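Local coordinates for ribosomal protein s2-related protein (Deinococcus radiodurans, PDB 2JH3) that binds a 4Fe-4S iron-sulfur cluster and has a chelatase-like fold, consistent with a role as a sirohydrochlorin ferrochelatase, at residues R31-A36 and A252-V257; D124-Q129 and Q162-R167; A128-T133 and G168-V173; Q226-A231 and P239-G244. All coordinates share one frame; numbering follows the deposited sequence.

Contact 1 of 4, residues R31-A36 and A252-V257; sequences RGRGLA and AVAEVV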
loop_
_atom_site.group_PDB
_atom_site.type_symbol
_atom_site.label_atom_id
_atom_site.label_comp_id
_atom_site.label_asym_id
_atom_site.label_seq_id
_atom_site.Cartn_x
_atom_site.Cartn_y
_atom_site.Cartn_z
ATOM N N ARG A 31 25.620 -22.861 2.415
ATOM C CA ARG A 31 25.030 -23.591 1.267
ATOM C C ARG A 31 26.028 -23.821 0.144
ATOM O O ARG A 31 25.961 -24.842 -0.522
ATOM C CB ARG A 31 23.820 -22.868 0.643
ATOM C CG ARG A 31 22.650 -22.754 1.508
ATOM C CD ARG A 31 21.540 -22.002 0.792
ATOM N NE ARG A 31 20.570 -21.628 1.806
ATOM C CZ ARG A 31 20.203 -20.378 2.093
ATOM N NH1 ARG A 31 20.697 -19.349 1.384
ATOM N NH2 ARG A 31 19.393 -20.152 3.096
ATOM N N GLY A 32 26.875 -22.829 -0.117
ATOM C CA GLY A 32 27.958 -22.952 -1.091
ATOM C C GLY A 32 28.858 -24.149 -0.817
ATOM O O GLY A 32 29.194 -24.898 -1.728
ATOM N N ARG A 33 29.249 -24.325 0.450
ATOM C CA ARG A 33 30.075 -25.466 0.919
ATOM C C ARG A 33 29.364 -26.823 0.772
ATOM O O ARG A 33 30.018 -27.849 0.502
ATOM C CB ARG A 33 30.353 -25.337 2.417
ATOM C CG ARG A 33 31.436 -24.440 2.913
ATOM C CD ARG A 33 31.349 -24.557 4.430
ATOM N NE ARG A 33 32.418 -23.978 5.220
ATOM C CZ ARG A 33 32.667 -22.677 5.293
ATOM N NH1 ARG A 33 31.957 -21.800 4.574
ATOM N NH2 ARG A 33 33.652 -22.234 6.067
ATOM N N GLY A 34 28.050 -26.836 1.058
ATOM C CA GLY A 34 27.228 -28.052 0.955
ATOM C C GLY A 34 27.171 -28.599 -0.462
ATOM O O GLY A 34 26.909 -29.782 -0.658
ATOM N N LEU A 35 27.413 -27.736 -1.457
ATOM C CA LEU A 35 27.553 -28.179 -2.866
ATOM C C LEU A 35 28.973 -28.681 -3.155
ATOM O O LEU A 35 29.179 -29.662 -3.870
ATOM C CB LEU A 35 27.250 -27.039 -3.833
ATOM C CG LEU A 35 25.887 -26.365 -3.774
ATOM C CD1 LEU A 35 25.981 -25.005 -4.507
ATOM C CD2 LEU A 35 24.803 -27.306 -4.384
ATOM N N ALA A 36 29.960 -27.991 -2.604
ATOM C CA ALA A 36 31.329 -28.472 -2.668
ATOM C C ALA A 36 31.510 -29.840 -1.907
ATOM O O ALA A 36 32.648 -30.345 -1.788
ATOM C CB ALA A 36 32.246 -27.403 -2.115
ATOM N N ALA A 252 34.585 -15.639 9.050
ATOM C CA ALA A 252 34.980 -16.589 10.079
ATOM C C ALA A 252 33.802 -17.019 10.930
ATOM O O ALA A 252 33.874 -18.048 11.575
ATOM C CB ALA A 252 36.063 -15.983 10.954
ATOM N N VAL A 253 32.702 -16.264 10.924
ATOM C CA VAL A 253 31.552 -16.667 11.765
ATOM C C VAL A 253 30.910 -17.963 11.298
ATOM O O VAL A 253 30.342 -18.663 12.115
ATOM C CB VAL A 253 30.487 -15.556 11.960
ATOM C CG1 VAL A 253 31.053 -14.433 12.846
ATOM C CG2 VAL A 253 30.085 -14.934 10.675
ATOM N N ALA A 254 31.061 -18.304 10.020
ATOM C CA ALA A 254 30.460 -19.555 9.491
ATOM C C ALA A 254 31.047 -20.762 10.165
ATOM O O ALA A 254 30.338 -21.719 10.497
ATOM C CB ALA A 254 30.629 -19.686 7.999
ATOM N N GLU A 255 32.358 -20.718 10.405
ATOM C CA GLU A 255 33.013 -21.815 11.118
ATOM C C GLU A 255 32.575 -21.943 12.545
ATOM O O GLU A 255 32.535 -23.057 13.075
ATOM C CB GLU A 255 34.557 -21.723 10.988
ATOM C CG GLU A 255 35.066 -22.250 9.592
ATOM C CD GLU A 255 34.689 -23.759 9.349
ATOM O OE1 GLU A 255 34.973 -24.646 10.206
ATOM O OE2 GLU A 255 34.113 -24.071 8.276
ATOM N N VAL A 256 32.232 -20.838 13.196
ATOM C CA VAL A 256 31.724 -20.922 14.569
ATOM C C VAL A 256 30.329 -21.564 14.623
ATOM O O VAL A 256 30.036 -22.380 15.489
ATOM C CB VAL A 256 31.670 -19.509 15.273
ATOM C CG1 VAL A 256 31.261 -19.660 16.677
ATOM C CG2 VAL A 256 33.045 -18.768 15.167
ATOM N N VAL A 257 29.467 -21.149 13.716
ATOM C CA VAL A 257 28.115 -21.729 13.572
ATOM C C VAL A 257 28.169 -23.244 13.404
ATOM O O VAL A 257 27.430 -23.978 14.072
ATOM C CB VAL A 257 27.393 -21.080 12.375
ATOM C CG1 VAL A 257 26.154 -21.920 11.919
ATOM C CG2 VAL A 257 26.985 -19.673 12.708
#
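A helix-to-helix salt bridge between the two CbiX regions of this chelatase-like protein joins R33, near the C-terminal end of helix 18-35, to E255 in the first turns of helix 253-262. R33 NH2 donates to E255 OE2 at 2.9 Å, with a bent N-H...O angle of 141°. The oxygen accepts through its anti lone pair and sits tilted from the guanidinium plane, at its edge; R33 NE lies farther from E255 OE2, at 3.5 Å, so a single bond carries the pairing. The R33 chain runs extended from CG to NE, which lets it span the gap between the two segments, whose nearest CA atoms, those of R33 and A254, are 10.4 Å apart. E255 bends at chi2 (-60°), bringing its carboxylate back toward R33. A254 CB adds a light contact, 4.2 Å from R33 NH1. A leucine in place of R33 would probably leave the E255 carboxylate without this charged mate and remove the one polar link between these segments. Deeper between the same helices the packing turns apolar, with A254 on L30, V257 on V26 and L30, and V253 on V26; V253 and V256 also touch M122 of helix 122-133.

Contact 2 of 4, residues D124-Q129 and Q162-R167; sequences DAIAAQ and QALRER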
loop_
_atom_site.group_PDB
_atom_site.type_symbol
_atom_site.label_atom_id
_atom_site.label_comp_id
_atom_site.label_asym_id
_atom_site.label_seq_id
_atom_site.Cartn_x
_atom_site.Cartn_y
_atom_site.Cartn_z
ATOM N N ASP A 124 38.276 -16.199 18.088
ATOM C CA ASP A 124 38.977 -16.306 16.800
ATOM C C ASP A 124 38.433 -15.422 15.727
ATOM O O ASP A 124 39.200 -14.854 14.902
ATOM C CB ASP A 124 38.841 -17.736 16.250
ATOM C CG ASP A 124 39.374 -18.773 17.192
ATOM O OD1 ASP A 124 40.584 -18.719 17.496
ATOM O OD2 ASP A 124 38.594 -19.635 17.669
ATOM N N ALA A 125 37.097 -15.349 15.653
ATOM C CA ALA A 125 36.439 -14.471 14.681
ATOM C C ALA A 125 36.737 -12.977 14.991
ATOM O O ALA A 125 36.968 -12.202 14.108
ATOM C CB ALA A 125 34.908 -14.754 14.643
ATOM N N ILE A 126 36.697 -12.617 16.268
ATOM C CA ILE A 126 37.048 -11.268 16.727
ATOM C C ILE A 126 38.512 -10.914 16.368
ATOM O O ILE A 126 38.740 -9.928 15.680
ATOM C CB ILE A 126 36.896 -11.163 18.254
ATOM C CG1 ILE A 126 35.416 -11.190 18.660
ATOM C CG2 ILE A 126 37.659 -9.875 18.791
ATOM C CD1 ILE A 126 35.174 -11.456 20.174
ATOM N N ALA A 127 39.466 -11.752 16.790
ATOM C CA ALA A 127 40.890 -11.632 16.350
ATOM C C ALA A 127 41.064 -11.525 14.853
ATOM O O ALA A 127 41.834 -10.679 14.331
ATOM C CB ALA A 127 41.752 -12.739 16.945
ATOM N N ALA A 128 40.313 -12.300 14.102
ATOM C CA ALA A 128 40.516 -12.249 12.663
ATOM C C ALA A 128 40.080 -10.933 12.079
ATOM O O ALA A 128 40.773 -10.355 11.235
ATOM C CB ALA A 128 39.803 -13.360 12.005
ATOM N N GLN A 129 38.911 -10.462 12.497
ATOM C CA GLN A 129 38.408 -9.150 12.098
ATOM C C GLN A 129 39.420 -8.063 12.539
ATOM O O GLN A 129 39.681 -7.123 11.790
ATOM C CB GLN A 129 37.023 -8.949 12.714
ATOM C CG GLN A 129 36.304 -7.669 12.447
ATOM C CD GLN A 129 36.220 -7.312 10.990
ATOM O OE1 GLN A 129 35.173 -7.388 10.396
ATOM N NE2 GLN A 129 37.334 -6.878 10.413
ATOM N N GLN A 162 38.463 -12.032 27.937
ATOM C CA GLN A 162 39.504 -12.697 28.757
ATOM C C GLN A 162 40.306 -13.789 28.019
ATOM O O GLN A 162 41.524 -13.854 28.164
ATOM C CB GLN A 162 38.943 -13.192 30.069
ATOM C CG GLN A 162 40.001 -13.887 30.974
ATOM C CD GLN A 162 41.166 -12.972 31.451
ATOM O OE1 GLN A 162 41.097 -11.744 31.397
ATOM N NE2 GLN A 162 42.218 -13.600 31.957
ATOM N N ALA A 163 39.663 -14.602 27.172
ATOM C CA ALA A 163 40.411 -15.534 26.363
ATOM C C ALA A 163 41.384 -14.835 25.421
ATOM O O ALA A 163 42.424 -15.398 25.033
ATOM C CB ALA A 163 39.455 -16.394 25.540
ATOM N N LEU A 164 41.042 -13.645 24.954
ATOM C CA LEU A 164 41.900 -13.017 23.966
ATOM C C LEU A 164 43.117 -12.387 24.649
ATOM O O LEU A 164 44.177 -12.224 24.003
ATOM C CB LEU A 164 41.135 -11.986 23.156
ATOM C CG LEU A 164 40.155 -12.517 22.093
ATOM C CD1 LEU A 164 39.089 -11.435 21.851
ATOM C CD2 LEU A 164 40.864 -12.941 20.808
ATOM N N ARG A 165 42.964 -12.024 25.928
ATOM C CA ARG A 165 44.086 -11.544 26.740
ATOM C C ARG A 165 45.099 -12.686 26.865
ATOM O O ARG A 165 46.272 -12.547 26.494
ATOM C CB ARG A 165 43.619 -11.078 28.116
ATOM C CG ARG A 165 42.899 -9.772 28.090
ATOM C CD ARG A 165 42.338 -9.430 29.456
ATOM N NE ARG A 165 41.404 -8.330 29.318
ATOM C CZ ARG A 165 40.127 -8.338 29.689
ATOM N NH1 ARG A 165 39.585 -9.376 30.285
ATOM N NH2 ARG A 165 39.358 -7.268 29.456
ATOM N N GLU A 166 44.613 -13.852 27.261
ATOM C CA GLU A 166 45.509 -15.009 27.412
ATOM C C GLU A 166 46.221 -15.401 26.113
ATOM O O GLU A 166 47.444 -15.562 26.094
ATOM C CB GLU A 166 44.763 -16.155 28.042
ATOM C CG GLU A 166 43.660 -15.660 28.964
ATOM C CD GLU A 166 43.683 -16.273 30.325
ATOM O OE1 GLU A 166 44.724 -16.079 30.992
ATOM O OE2 GLU A 166 42.654 -16.888 30.731
ATOM N N ARG A 167 45.520 -15.510 25.001
ATOM C CA ARG A 167 46.245 -15.654 23.732
ATOM C C ARG A 167 47.421 -14.640 23.551
ATOM O O ARG A 167 48.494 -15.001 23.057
ATOM C CB ARG A 167 45.311 -15.491 22.554
ATOM C CG ARG A 167 44.314 -16.592 22.422
ATOM C CD ARG A 167 42.969 -16.013 22.023
ATOM N NE ARG A 167 42.065 -17.056 21.586
ATOM C CZ ARG A 167 41.816 -17.346 20.314
ATOM N NH1 ARG A 167 42.362 -16.665 19.282
ATOM N NH2 ARG A 167 40.990 -18.348 20.084
#
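L164 sends its two methyl groups to successive residues of helix 122-133: CD1 lies 3.7 Å from I126 CG2, and CD2 lies 4.0 Å from A127 CB. I126 presents CG2, the branch anti to its own backbone N, and the two side chains meet at a slant. A127 offers just its CB, and its CA is the one nearest to that of L164, at 7.8 Å. The short axes stay 10.7 Å apart and cross at -63°, which fits a contact concentrated on one leucine rather than spread along a shared groove.

At the exposed border the chemistry becomes ionic. R167 NH2 donates to D124 OD1 at 2.6 Å in a nearly straight bond of 167°, while R167 NH1 reaches the same oxygen only weakly, at 3.3 Å. D124 OD1 lies in the guanidinium plane, at its edge, yet the donor approaches from above the carboxylate plane. The two flat groups are turned well apart, and both donors converge on one oxygen instead of pairing with two. R167 bends at chi2 to bring its guanidinium there.

Inward, I126 and L164 both touch L145 of strand 144-149, and I126 also reaches L147. Two helices packed side by side on one face of a parallel sheet are characteristic of the three-layer alpha/beta fold of the chelatase superfamily; here a salt bridge closes the exposed edge.

Contact 3 of 4, residues A128-T133 and G168-V173; sequences AQARDT and GQFAGV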
loop_
_atom_site.group_PDB
_atom_site.type_symbol
_atom_site.label_atom_id
_atom_site.label_comp_id
_atom_site.label_asym_id
_atom_site.label_seq_id
_atom_site.Cartn_x
_atom_site.Cartn_y
_atom_site.Cartn_z
ATOM N N ALA A 128 40.313 -12.300 14.102
ATOM C CA ALA A 128 40.516 -12.249 12.663
ATOM C C ALA A 128 40.080 -10.933 12.079
ATOM O O ALA A 128 40.773 -10.355 11.235
ATOM C CB ALA A 128 39.803 -13.360 12.005
ATOM N N GLN A 129 38.911 -10.462 12.497
ATOM C CA GLN A 129 38.408 -9.150 12.098
ATOM C C GLN A 129 39.420 -8.063 12.539
ATOM O O GLN A 129 39.681 -7.123 11.790
ATOM C CB GLN A 129 37.023 -8.949 12.714
ATOM C CG GLN A 129 36.304 -7.669 12.447
ATOM C CD GLN A 129 36.220 -7.312 10.990
ATOM O OE1 GLN A 129 35.173 -7.388 10.396
ATOM N NE2 GLN A 129 37.334 -6.878 10.413
ATOM N N ALA A 130 39.970 -8.192 13.736
ATOM C CA ALA A 130 40.924 -7.202 14.246
ATOM C C ALA A 130 42.132 -7.127 13.297
ATOM O O ALA A 130 42.511 -6.039 12.822
ATOM C CB ALA A 130 41.362 -7.569 15.646
ATOM N N ARG A 131 42.687 -8.299 12.974
ATOM C CA ARG A 131 43.885 -8.371 12.127
ATOM C C ARG A 131 43.602 -7.838 10.772
ATOM O O ARG A 131 44.426 -7.127 10.210
ATOM C CB ARG A 131 44.402 -9.793 12.041
ATOM C CG ARG A 131 44.957 -10.285 13.352
ATOM C CD ARG A 131 45.621 -11.646 13.220
ATOM N NE ARG A 131 44.719 -12.665 12.664
ATOM C CZ ARG A 131 44.143 -13.675 13.338
ATOM N NH1 ARG A 131 44.352 -13.882 14.639
ATOM N NH2 ARG A 131 43.334 -14.510 12.672
ATOM N N ASP A 132 42.420 -8.131 10.250
ATOM C CA ASP A 132 42.058 -7.673 8.910
ATOM C C ASP A 132 41.890 -6.168 8.863
ATOM O O ASP A 132 42.002 -5.549 7.808
ATOM C CB ASP A 132 40.753 -8.331 8.431
ATOM C CG ASP A 132 40.883 -9.853 8.214
ATOM O OD1 ASP A 132 42.009 -10.399 8.375
ATOM O OD2 ASP A 132 39.826 -10.485 7.884
ATOM N N THR A 133 41.580 -5.578 10.009
ATOM C CA THR A 133 41.287 -4.152 10.099
ATOM C C THR A 133 42.590 -3.292 10.154
ATOM O O THR A 133 42.596 -2.157 9.670
ATOM C CB THR A 133 40.314 -3.887 11.302
ATOM O OG1 THR A 133 39.041 -4.520 11.035
ATOM C CG2 THR A 133 40.108 -2.425 11.543
ATOM N N GLY A 168 47.197 -13.370 23.911
ATOM C CA GLY A 168 48.281 -12.373 23.940
ATOM C C GLY A 168 48.729 -11.821 22.616
ATOM O O GLY A 168 49.697 -11.079 22.539
ATOM N N GLN A 169 48.024 -12.093 21.547
ATOM C CA GLN A 169 48.453 -11.536 20.271
ATOM C C GLN A 169 48.439 -9.992 20.244
ATOM O O GLN A 169 49.071 -9.353 19.357
ATOM C CB GLN A 169 47.570 -12.083 19.152
ATOM C CG GLN A 169 48.227 -12.027 17.766
ATOM C CD GLN A 169 47.279 -12.469 16.619
ATOM O OE1 GLN A 169 46.042 -12.331 16.706
ATOM N NE2 GLN A 169 47.874 -12.996 15.532
ATOM N N PHE A 170 47.692 -9.394 21.178
ATOM C CA PHE A 170 47.464 -7.943 21.177
ATOM C C PHE A 170 48.029 -7.369 22.443
ATOM O O PHE A 170 48.176 -8.069 23.445
ATOM C CB PHE A 170 45.942 -7.579 21.050
ATOM C CG PHE A 170 45.309 -8.067 19.760
ATOM C CD1 PHE A 170 44.663 -9.291 19.714
ATOM C CD2 PHE A 170 45.383 -7.308 18.603
ATOM C CE1 PHE A 170 44.144 -9.745 18.557
ATOM C CE2 PHE A 170 44.857 -7.776 17.415
ATOM C CZ PHE A 170 44.245 -9.016 17.401
ATOM N N ALA A 171 48.242 -6.059 22.408
ATOM C CA ALA A 171 48.776 -5.285 23.549
ATOM C C ALA A 171 47.896 -5.359 24.754
ATOM O O ALA A 171 48.373 -5.424 25.867
ATOM C CB ALA A 171 49.001 -3.800 23.138
ATOM N N GLY A 172 46.588 -5.317 24.559
ATOM C CA GLY A 172 45.676 -5.597 25.648
ATOM C C GLY A 172 44.261 -5.749 25.074
ATOM O O GLY A 172 44.060 -5.584 23.870
ATOM N N VAL A 173 43.313 -6.053 25.947
ATOM C CA VAL A 173 41.890 -6.202 25.543
ATOM C C VAL A 173 40.932 -5.550 26.521
ATOM O O VAL A 173 40.902 -5.867 27.714
ATOM C CB VAL A 173 41.489 -7.704 25.299
ATOM C CG1 VAL A 173 40.103 -7.771 24.643
ATOM C CG2 VAL A 173 42.526 -8.396 24.379
#
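The R131 side chain reaches from helix 122-133, which packs on the parallel sheet of the second chelatase-like alpha/beta unit, to the connection that leads from helix 155-167 into strand 172-177. Its CB turns broadside to that connection, and CG comes within 4.3 Å of F170 CZ. CD passes next to the amide of Q169, 3.5 Å from NE2. There the chain bends (chi3 -56°), folding the guanidinium back so that one face lies against A128 CA of its own helix, offset toward the rim. At the tip, NH1 donates to Q169 OE1 at 3.1 Å and 163°. The oxygen accepts on a lone pair in its carbonyl plane and lies in the guanidinium plane, although the two flat groups are turned 67° from one another. Q169 meets the arginine with an extended chain. Replacing R131 with a methionine would probably leave Q169 OE1 without this donor and set the amide freer to turn.

Beneath this polar pair, F170 points its ring at the helix and the contact becomes buried and apolar. A130, which also rests on V210 of strand 207-211, receives the ring end. The tightest apolar approach brings F170 CZ to 3.7 Å from A130 CB, and F170 CE2 lies 3.9 Å from A130 CB.

Contact 4 of 4, residues Q226-A231 and P239-G244; sequences QALAQA and PPLHVG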
loop_
_atom_site.group_PDB
_atom_site.type_symbol
_atom_site.label_atom_id
_atom_site.label_comp_id
_atom_site.label_asym_id
_atom_site.label_seq_id
_atom_site.Cartn_x
_atom_site.Cartn_y
_atom_site.Cartn_z
ATOM N N GLN A 226 29.753 9.607 16.532
ATOM C CA GLN A 226 29.530 10.634 17.556
ATOM C C GLN A 226 30.383 10.394 18.798
ATOM O O GLN A 226 30.960 11.322 19.358
ATOM C CB GLN A 226 28.024 10.672 17.948
ATOM C CD GLN A 226 25.768 10.879 16.747
ATOM O OE1 GLN A 226 25.184 11.377 17.695
ATOM N NE2 GLN A 226 25.207 11.159 15.577
ATOM N N ALA A 227 30.446 9.147 19.222
ATOM C CA ALA A 227 31.185 8.794 20.459
ATOM C C ALA A 227 32.693 8.971 20.250
ATOM O O ALA A 227 33.448 9.358 21.156
ATOM C CB ALA A 227 30.895 7.359 20.867
ATOM N N LEU A 228 33.124 8.590 19.068
ATOM C CA LEU A 228 34.521 8.692 18.665
ATOM C C LEU A 228 34.988 10.176 18.596
ATOM O O LEU A 228 36.150 10.477 18.828
ATOM C CB LEU A 228 34.768 7.933 17.333
ATOM C CG LEU A 228 34.727 6.387 17.344
ATOM C CD1 LEU A 228 35.102 5.844 15.981
ATOM C CD2 LEU A 228 35.677 5.807 18.367
ATOM N N ALA A 229 34.087 11.075 18.227
ATOM C CA ALA A 229 34.353 12.540 18.204
ATOM C C ALA A 229 34.502 13.112 19.586
ATOM O O ALA A 229 35.335 13.965 19.820
ATOM C CB ALA A 229 33.216 13.243 17.513
ATOM N N GLN A 230 33.668 12.651 20.500
ATOM C CA GLN A 230 33.776 12.990 21.898
ATOM C C GLN A 230 35.044 12.453 22.506
ATOM O O GLN A 230 35.685 13.191 23.209
ATOM C CB GLN A 230 32.599 12.464 22.693
ATOM C CG GLN A 230 31.334 13.157 22.367
ATOM C CD GLN A 230 30.108 12.423 22.898
ATOM O OE1 GLN A 230 30.220 11.456 23.690
ATOM N NE2 GLN A 230 28.911 12.907 22.501
ATOM N N ALA A 231 35.392 11.181 22.281
ATOM C CA ALA A 231 36.676 10.676 22.754
ATOM C C ALA A 231 37.834 11.550 22.240
ATOM O O ALA A 231 38.766 11.880 22.981
ATOM C CB ALA A 231 36.893 9.254 22.320
ATOM N N PRO A 239 45.895 7.717 20.869
ATOM C CA PRO A 239 46.590 7.135 19.704
ATOM C C PRO A 239 45.664 6.874 18.537
ATOM O O PRO A 239 44.436 7.008 18.680
ATOM C CB PRO A 239 47.129 5.805 20.237
ATOM C CG PRO A 239 46.303 5.463 21.418
ATOM C CD PRO A 239 45.673 6.729 21.945
ATOM N N PRO A 240 46.221 6.475 17.379
ATOM C CA PRO A 240 45.358 6.235 16.223
ATOM C C PRO A 240 44.436 5.004 16.463
ATOM O O PRO A 240 44.852 4.028 17.052
ATOM C CB PRO A 240 46.336 5.980 15.067
ATOM C CG PRO A 240 47.690 5.847 15.680
ATOM C CD PRO A 240 47.636 6.167 17.127
ATOM N N LEU A 241 43.179 5.121 16.054
ATOM C CA LEU A 241 42.177 4.039 16.208
ATOM C C LEU A 241 41.799 3.522 14.838
ATOM O O LEU A 241 41.241 4.271 14.036
ATOM C CB LEU A 241 40.902 4.553 16.865
ATOM C CG LEU A 241 39.892 3.432 17.183
ATOM C CD1 LEU A 241 40.460 2.451 18.193
ATOM C CD2 LEU A 241 38.613 4.042 17.721
ATOM N N HIS A 242 42.044 2.245 14.593
ATOM C CA HIS A 242 41.458 1.611 13.412
ATOM C C HIS A 242 40.075 0.979 13.733
ATOM O O HIS A 242 39.926 0.162 14.640
ATOM C CB HIS A 242 42.438 0.610 12.821
ATOM C CG HIS A 242 43.841 1.131 12.760
ATOM N ND1 HIS A 242 44.274 1.991 11.768
ATOM C CD2 HIS A 242 44.890 0.944 13.593
ATOM C CE1 HIS A 242 45.547 2.291 11.992
ATOM N NE2 HIS A 242 45.940 1.674 13.095
ATOM N N VAL A 243 39.071 1.379 12.968
ATOM C CA VAL A 243 37.726 0.889 13.179
ATOM C C VAL A 243 37.280 -0.177 12.154
ATOM O O VAL A 243 37.192 0.066 10.934
ATOM C CB VAL A 243 36.740 2.045 13.263
ATOM C CG1 VAL A 243 35.284 1.520 13.537
ATOM C CG2 VAL A 243 37.179 2.962 14.395
ATOM N N GLY A 244 36.995 -1.351 12.722
ATOM C CA GLY A 244 36.535 -2.531 11.984
ATOM C C GLY A 244 35.021 -2.483 11.930
ATOM O O GLY A 244 34.355 -1.767 12.707
#
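L228 divides its two methyls between L241 and V243, and the two halves of the contact differ in closeness. The tight half is L228 CD2 against L241 CD2 at 3.5 Å, shorter than usual van der Waals contact for two carbons. Here the leucines cross at about a right angle, and one methyl of each does the touching. L241 holds CG anti to its backbone N (chi1 -174°), carrying its branch out from the strand toward the helix.

The looser half is L228 CD1 against V243 CG2 at 3.9 Å. These side chains run past each other in opposite directions, and V243 offers the one branch that lies beside its backbone N. V243 is itself exposed, which makes this the solvent side of the contact.

L241 and V243 are alternate residues of strand 241-243, so both project toward the same helix, whereas the intervening H242 turns away and contacts P135. No hydrogen bond links the two segments. Even the nearest CA atoms, those of L228 and L241, are 9.3 Å apart, and the separation is bridged by side chains alone. The summed buried surface is small, 96 Å².

The strand is held to its sheet by backbone bonds instead: H242 pairs with A207 and L209, and G244 with L209. Strands 207-211 and 241-243, parallel neighbours joined through helix 218-234, form a beta-alpha-beta unit, with the helix packed against the sheet at its edge strand 241-243, a unit characteristic of parallel alpha/beta domains.

In the fold
Contacts 2 and 3 share helix 122-133, with centres about 7 Å apart; L164 and A127 of contact 2 pack on V173 and F170 of contact 3, so their apolar parts adjoin, and R165 of contact 2 probably hydrogen-bonds V173 O. Contact 2 is the more buried, contact 3 partly so. Contact 4 is a surface contact on another element of the same parallel sheet, purely apolar, and it meets contact 3 where T133 packs against V243 and G244. Contact 1 differs: a single ion pair with little packing joins helices from the two CbiX regions, and its segment 252-257 touches A125 of contact 2.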